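Local coordinates for protein oxalate oxidase 1 (Hordeum vulgare, PDB 1FI2) that oxidises oxalate with molecular oxygen to carbon dioxide and hydrogen peroxide at a manganese centre, and also shows superoxide dismutase activity, at residues 87-92 / 134-139; 104-109 / 127-132. All coordinates share one frame; numbering follows the deposited sequence.

Contact 1 of 2, residues 87-92 / 134-139; sequences PHIHPR and GLMHFQ. With MN (manganese (II) ion), chain B.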
loop_
_atom_site.group_PDB
_atom_site.type_symbol
_atom_site.label_atom_id
_atom_site.label_comp_id
_atom_site.label_asym_id
_atom_site.label_seq_id
_atom_site.Cartn_x
_atom_site.Cartn_y
_atom_site.Cartn_z
ATOM N N PRO A 87 20.925 -13.229 -16.672
ATOM C CA PRO A 87 19.908 -12.188 -16.754
ATOM C C PRO A 87 18.592 -12.654 -16.165
ATOM O O PRO A 87 17.989 -13.558 -16.734
ATOM C CB PRO A 87 19.790 -11.950 -18.257
ATOM C CG PRO A 87 21.179 -12.204 -18.753
ATOM C CD PRO A 87 21.636 -13.414 -17.961
ATOM N N HIS A 88 18.098 -12.074 -15.088
ATOM C CA HIS A 88 16.851 -12.504 -14.459
ATOM C C HIS A 88 16.044 -11.328 -13.935
ATOM O O HIS A 88 16.476 -10.177 -13.997
ATOM C CB HIS A 88 17.135 -13.503 -13.333
ATOM C CG HIS A 88 17.915 -12.920 -12.194
ATOM N ND1 HIS A 88 19.283 -12.762 -12.240
ATOM C CD2 HIS A 88 17.512 -12.452 -10.985
ATOM C CE1 HIS A 88 19.695 -12.222 -11.103
ATOM N NE2 HIS A 88 18.644 -12.030 -10.331
ATOM N N ILE A 89 14.824 -11.580 -13.468
ATOM C CA ILE A 89 13.897 -10.580 -12.956
ATOM C C ILE A 89 13.192 -11.078 -11.695
ATOM O O ILE A 89 12.828 -12.248 -11.605
ATOM C CB ILE A 89 12.823 -10.222 -14.008
ATOM C CG1 ILE A 89 13.410 -9.331 -15.107
ATOM C CG2 ILE A 89 11.605 -9.521 -13.416
ATOM C CD1 ILE A 89 12.915 -9.590 -16.500
ATOM N N HIS A 90 12.970 -10.182 -10.740
ATOM C CA HIS A 90 12.141 -10.443 -9.570
ATOM C C HIS A 90 10.830 -9.692 -9.773
ATOM O O HIS A 90 10.802 -8.460 -9.736
ATOM C CB HIS A 90 12.806 -9.980 -8.261
ATOM C CG HIS A 90 14.160 -10.610 -8.122
ATOM N ND1 HIS A 90 14.315 -11.953 -7.861
ATOM C CD2 HIS A 90 15.404 -10.105 -8.256
ATOM C CE1 HIS A 90 15.600 -12.253 -7.836
ATOM N NE2 HIS A 90 16.284 -11.147 -8.078
ATOM N N PRO A 91 9.739 -10.419 -10.003
ATOM C CA PRO A 91 8.458 -9.823 -10.276
ATOM C C PRO A 91 7.853 -9.007 -9.154
ATOM O O PRO A 91 6.977 -8.185 -9.445
ATOM C CB PRO A 91 7.538 -11.004 -10.601
ATOM C CG PRO A 91 8.236 -12.222 -10.124
ATOM C CD PRO A 91 9.704 -11.898 -10.096
ATOM N N ARG A 92 8.190 -9.293 -7.896
ATOM C CA ARG A 92 7.513 -8.628 -6.786
ATOM C C ARG A 92 8.430 -7.940 -5.794
ATOM O O ARG A 92 8.012 -7.727 -4.642
ATOM C CB ARG A 92 6.613 -9.662 -6.079
ATOM C CG ARG A 92 5.397 -10.092 -6.887
ATOM C CD ARG A 92 4.616 -11.202 -6.217
ATOM N NE ARG A 92 5.399 -12.388 -5.956
ATOM C CZ ARG A 92 5.648 -13.420 -6.740
ATOM N NH1 ARG A 92 5.158 -13.506 -7.970
ATOM N NH2 ARG A 92 6.403 -14.402 -6.267
ATOM N N GLY A 134 11.392 -5.424 -10.659
ATOM C CA GLY A 134 11.049 -5.931 -11.959
ATOM C C GLY A 134 11.953 -5.712 -13.145
ATOM O O GLY A 134 11.580 -6.066 -14.276
ATOM N N LEU A 135 13.142 -5.154 -12.951
ATOM C CA LEU A 135 14.055 -4.909 -14.062
ATOM C C LEU A 135 15.001 -6.083 -14.275
ATOM O O LEU A 135 15.367 -6.767 -13.319
ATOM C CB LEU A 135 14.855 -3.627 -13.824
ATOM C CG LEU A 135 14.044 -2.335 -13.693
ATOM C CD1 LEU A 135 14.958 -1.135 -13.489
ATOM C CD2 LEU A 135 13.165 -2.107 -14.917
ATOM N N MET A 136 15.405 -6.300 -15.522
ATOM C CA MET A 136 16.352 -7.372 -15.836
ATOM C C MET A 136 17.740 -7.028 -15.302
ATOM O O MET A 136 18.168 -5.871 -15.358
ATOM C CB MET A 136 16.373 -7.626 -17.349
ATOM C CG MET A 136 17.040 -8.941 -17.730
ATOM S SD MET A 136 17.200 -9.207 -19.506
ATOM C CE MET A 136 15.490 -9.086 -20.029
ATOM N N HIS A 137 18.438 -8.023 -14.754
ATOM C CA HIS A 137 19.776 -7.800 -14.203
ATOM C C HIS A 137 20.567 -9.100 -14.158
ATOM O O HIS A 137 19.991 -10.181 -14.312
ATOM C CB HIS A 137 19.680 -7.164 -12.814
ATOM C CG HIS A 137 18.925 -7.967 -11.802
ATOM N ND1 HIS A 137 17.564 -8.171 -11.902
ATOM C CD2 HIS A 137 19.312 -8.604 -10.669
ATOM C CE1 HIS A 137 17.156 -8.897 -10.890
ATOM N NE2 HIS A 137 18.188 -9.189 -10.112
ATOM N N PHE A 138 21.877 -9.009 -13.963
ATOM C CA PHE A 138 22.729 -10.192 -13.911
ATOM C C PHE A 138 24.016 -9.910 -13.140
ATOM O O PHE A 138 24.328 -8.753 -12.857
ATOM C CB PHE A 138 23.128 -10.602 -15.340
ATOM C CG PHE A 138 23.946 -9.573 -16.078
ATOM C CD1 PHE A 138 25.326 -9.525 -15.956
ATOM C CD2 PHE A 138 23.329 -8.650 -16.906
ATOM C CE1 PHE A 138 26.071 -8.581 -16.635
ATOM C CE2 PHE A 138 24.069 -7.699 -17.589
ATOM C CZ PHE A 138 25.443 -7.659 -17.451
ATOM N N GLN A 139 24.753 -10.964 -12.815
ATOM C CA GLN A 139 26.044 -10.859 -12.147
ATOM C C GLN A 139 26.999 -11.839 -12.845
ATOM O O GLN A 139 26.581 -12.924 -13.241
ATOM C CB GLN A 139 26.048 -11.124 -10.652
ATOM C CG GLN A 139 25.372 -10.077 -9.778
ATOM C CD GLN A 139 23.899 -10.390 -9.585
ATOM O OE1 GLN A 139 23.504 -11.562 -9.556
ATOM N NE2 GLN A 139 23.065 -9.364 -9.469
HETATM MN MN MN B . 18.499 -10.699 -8.496
HETATM O O HOH W 1 14.074 -7.507 -10.897
HETATM O O HOH W 2 20.709 -10.408 -8.358
HETATM O O HOH W 3 18.685 -12.716 -7.144
#
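Ile89 lies against Met136 at the apolar centre of this contact. Its CG1, anti to the carbonyl carbon (chi1 -75°), comes within 3.6 Å of Met136 CA, and its CD1 reaches the Met136 CB. Pro87 extends this apolar side, with its CB 4.0 Å from Met136 SD and its CD near Phe138 CB. Ile89 of a second subunit packs on Ile89, so the apolar side also serves the subunit interface. His88 and His137 form an antiparallel hydrogen-bonded pair: His88 N donates to His137 O at 2.8 Å, and His137 N donates to His88 O at 3.0 Å. This pairing joins strands 84-89 and 137-141 of the cupin beta-jellyroll and puts both imidazoles on the same face, over the manganese site. The ring planes of His88 and His137 stand 55° apart. The manganese ion is bound by His88 NE2 and His90 NE2, both at 2.3 Å, and by His137 NE2 at 2.2 Å. Two waters and Glu95 complete its shell. The far ring nitrogens are fixed too: His137 ND1 donates to Leu135 O at 3.0 Å, His88 ND1 bonds Pro86 O, and His90 ND1 bonds Gly159 O. At the polar edge, Gln139 NE2 donates to one metal-bound water at 2.8 Å.

Contact 2 of 2, residues 104-109 / 127-132; sequences LLVGIL and ETFVIP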
loop_
_atom_site.group_PDB
_atom_site.type_symbol
_atom_site.label_atom_id
_atom_site.label_comp_id
_atom_site.label_asym_id
_atom_site.label_seq_id
_atom_site.Cartn_x
_atom_site.Cartn_y
_atom_site.Cartn_z
ATOM N N LEU A 104 32.662 -9.028 -8.817
ATOM C CA LEU A 104 31.507 -9.317 -9.653
ATOM C C LEU A 104 31.085 -8.163 -10.557
ATOM O O LEU A 104 30.825 -7.053 -10.082
ATOM C CB LEU A 104 30.290 -9.672 -8.788
ATOM C CG LEU A 104 30.286 -10.954 -7.968
ATOM C CD1 LEU A 104 29.046 -10.996 -7.078
ATOM C CD2 LEU A 104 30.320 -12.188 -8.855
ATOM N N LEU A 105 30.954 -8.450 -11.849
ATOM C CA LEU A 105 30.373 -7.482 -12.779
ATOM C C LEU A 105 28.856 -7.564 -12.558
ATOM O O LEU A 105 28.259 -8.631 -12.708
ATOM C CB LEU A 105 30.704 -7.772 -14.238
ATOM C CG LEU A 105 30.015 -6.861 -15.264
ATOM C CD1 LEU A 105 30.603 -5.460 -15.225
ATOM C CD2 LEU A 105 30.094 -7.450 -16.663
ATOM N N VAL A 106 28.274 -6.475 -12.092
ATOM C CA VAL A 106 26.844 -6.403 -11.808
ATOM C C VAL A 106 26.202 -5.504 -12.864
ATOM O O VAL A 106 26.649 -4.366 -13.019
ATOM C CB VAL A 106 26.569 -5.811 -10.416
ATOM C CG1 VAL A 106 25.069 -5.705 -10.149
ATOM C CG2 VAL A 106 27.178 -6.703 -9.333
ATOM N N GLY A 107 25.190 -6.015 -13.561
ATOM C CA GLY A 107 24.558 -5.171 -14.592
ATOM C C GLY A 107 23.055 -5.063 -14.349
ATOM O O GLY A 107 22.381 -6.030 -13.993
ATOM N N ILE A 108 22.541 -3.849 -14.490
ATOM C CA ILE A 108 21.130 -3.531 -14.312
ATOM C C ILE A 108 20.623 -2.879 -15.599
ATOM O O ILE A 108 21.269 -1.959 -16.102
ATOM C CB ILE A 108 20.869 -2.583 -13.131
ATOM C CG1 ILE A 108 21.433 -3.129 -11.813
ATOM C CG2 ILE A 108 19.378 -2.309 -12.965
ATOM C CD1 ILE A 108 22.805 -2.577 -11.495
ATOM N N LEU A 109 19.502 -3.354 -16.124
ATOM C CA LEU A 109 18.951 -2.813 -17.361
ATOM C C LEU A 109 17.664 -2.024 -17.195
ATOM O O LEU A 109 16.675 -2.493 -16.631
ATOM C CB LEU A 109 18.739 -3.997 -18.325
ATOM C CG LEU A 109 20.039 -4.708 -18.734
ATOM C CD1 LEU A 109 19.913 -6.213 -18.592
ATOM C CD2 LEU A 109 20.426 -4.326 -20.156
ATOM N N GLU A 127 31.178 -3.539 -1.142
ATOM C CA GLU A 127 30.468 -2.602 -2.010
ATOM C C GLU A 127 29.054 -3.102 -2.269
ATOM O O GLU A 127 28.813 -4.313 -2.275
ATOM C CB GLU A 127 31.261 -2.389 -3.296
ATOM C CG GLU A 127 32.699 -1.938 -3.033
ATOM C CD GLU A 127 33.375 -1.459 -4.303
ATOM O OE1 GLU A 127 33.328 -2.172 -5.323
ATOM O OE2 GLU A 127 33.954 -0.350 -4.294
ATOM N N THR A 128 28.116 -2.180 -2.455
ATOM C CA THR A 128 26.709 -2.539 -2.616
ATOM C C THR A 128 26.087 -2.101 -3.933
ATOM O O THR A 128 26.607 -1.251 -4.652
ATOM C CB THR A 128 25.881 -1.909 -1.469
ATOM O OG1 THR A 128 26.148 -0.500 -1.445
ATOM C CG2 THR A 128 26.235 -2.502 -0.114
ATOM N N PHE A 129 24.931 -2.697 -4.229
ATOM C CA PHE A 129 24.175 -2.421 -5.438
ATOM C C PHE A 129 22.671 -2.498 -5.173
ATOM O O PHE A 129 22.231 -3.133 -4.216
ATOM C CB PHE A 129 24.535 -3.408 -6.551
ATOM C CG PHE A 129 24.305 -4.862 -6.252
ATOM C CD1 PHE A 129 23.072 -5.455 -6.459
ATOM C CD2 PHE A 129 25.339 -5.651 -5.771
ATOM C CE1 PHE A 129 22.872 -6.793 -6.187
ATOM C CE2 PHE A 129 25.151 -6.994 -5.496
ATOM C CZ PHE A 129 23.909 -7.562 -5.703
ATOM N N VAL A 130 21.891 -1.868 -6.048
ATOM C CA VAL A 130 20.433 -1.907 -5.886
ATOM C C VAL A 130 19.769 -2.163 -7.231
ATOM O O VAL A 130 20.144 -1.608 -8.265
ATOM C CB VAL A 130 19.917 -0.656 -5.168
ATOM C CG1 VAL A 130 20.063 0.596 -6.009
ATOM C CG2 VAL A 130 18.467 -0.843 -4.728
ATOM N N ILE A 131 18.803 -3.081 -7.241
ATOM C CA ILE A 131 18.086 -3.448 -8.454
ATOM C C ILE A 131 16.605 -3.097 -8.318
ATOM O O ILE A 131 15.881 -3.785 -7.597
ATOM C CB ILE A 131 18.101 -4.976 -8.699
ATOM C CG1 ILE A 131 19.451 -5.636 -8.455
ATOM C CG2 ILE A 131 17.570 -5.274 -10.097
ATOM C CD1 ILE A 131 20.533 -5.370 -9.465
ATOM N N PRO A 132 16.133 -2.088 -9.029
ATOM C CA PRO A 132 14.735 -1.704 -8.979
ATOM C C PRO A 132 13.810 -2.847 -9.355
ATOM O O PRO A 132 14.062 -3.687 -10.207
ATOM C CB PRO A 132 14.610 -0.531 -9.941
ATOM C CG PRO A 132 15.993 -0.039 -10.165
ATOM C CD PRO A 132 16.915 -1.211 -9.930
#
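Ile108 and Ile131 make the tight part of this contact. Ile108 CG1 and Ile131 CD1 are 3.4 Å apart, closer than usual for two carbons. Ile108 CG1 is anti to its own carbonyl carbon, and its CB points toward strand 128-131. The CB of Ile131 does not point across, but its chain bends back at chi2 (-72°) and brings CD1 nearer. The two side chains cross obliquely, and Ile108 CD1 also lies 4.1 Å from Ile131 CD1. The other branch of Ile108, CG2, meets Pro132 CD at 4.1 Å.

The packing is looser at the other pair. Val106 CG1 lies over one face of the Phe129 ring, displaced toward the rim, and the two side chains cross at about a right angle. Val106 CG1 is 4.1 Å from Phe129 CG, and Val106 CG2 is 4.1 Å from Phe129 CD2. Met149 and Val151 of strand 147-153 also touch the Phe129 side chain.

No hydrogen bond joins the two segments, and the contact buries only 227 Å². The strand axes stay 8.3 Å apart, with their N-to-C directions 25° from each other. The backbones are thus spaced for side chains to meet between them. Toward the Glu127 end the contact fades, and both Leu105 and Glu127 are partly exposed. Phe38 of a neighbouring subunit packs on Ile108, and a strand of that subunit pairs with Thr128 and Phe129 to continue the sheet. Ile131 also touches Glu95, a manganese ligand. Strands from two different sheets facing each other across an apolar interior are typical of the cupin beta-jellyroll, here close to its metal site.

Overall arrangement
The centres of contact 1 and contact 2 lie about 10 Å apart within one cupin beta-jellyroll. Along the chain the order is 87-92, 104-109, 127-132, 134-139, so contact 2 falls between the two halves of contact 1. Contact 1 pairs neighbouring strands of one sheet. Contact 2 spans from that sheet, through strand 103-109, to strand 128-131 of the other. Strand 137-141 links them: it neighbours strand 103-109, where Phe138 O and Gly107 N, 3.0 Å apart, probably form a hydrogen bond. Ile131 CG2 packs 3.4 Å from His137 ND1. The apolar interior therefore directly adjoins the manganese site.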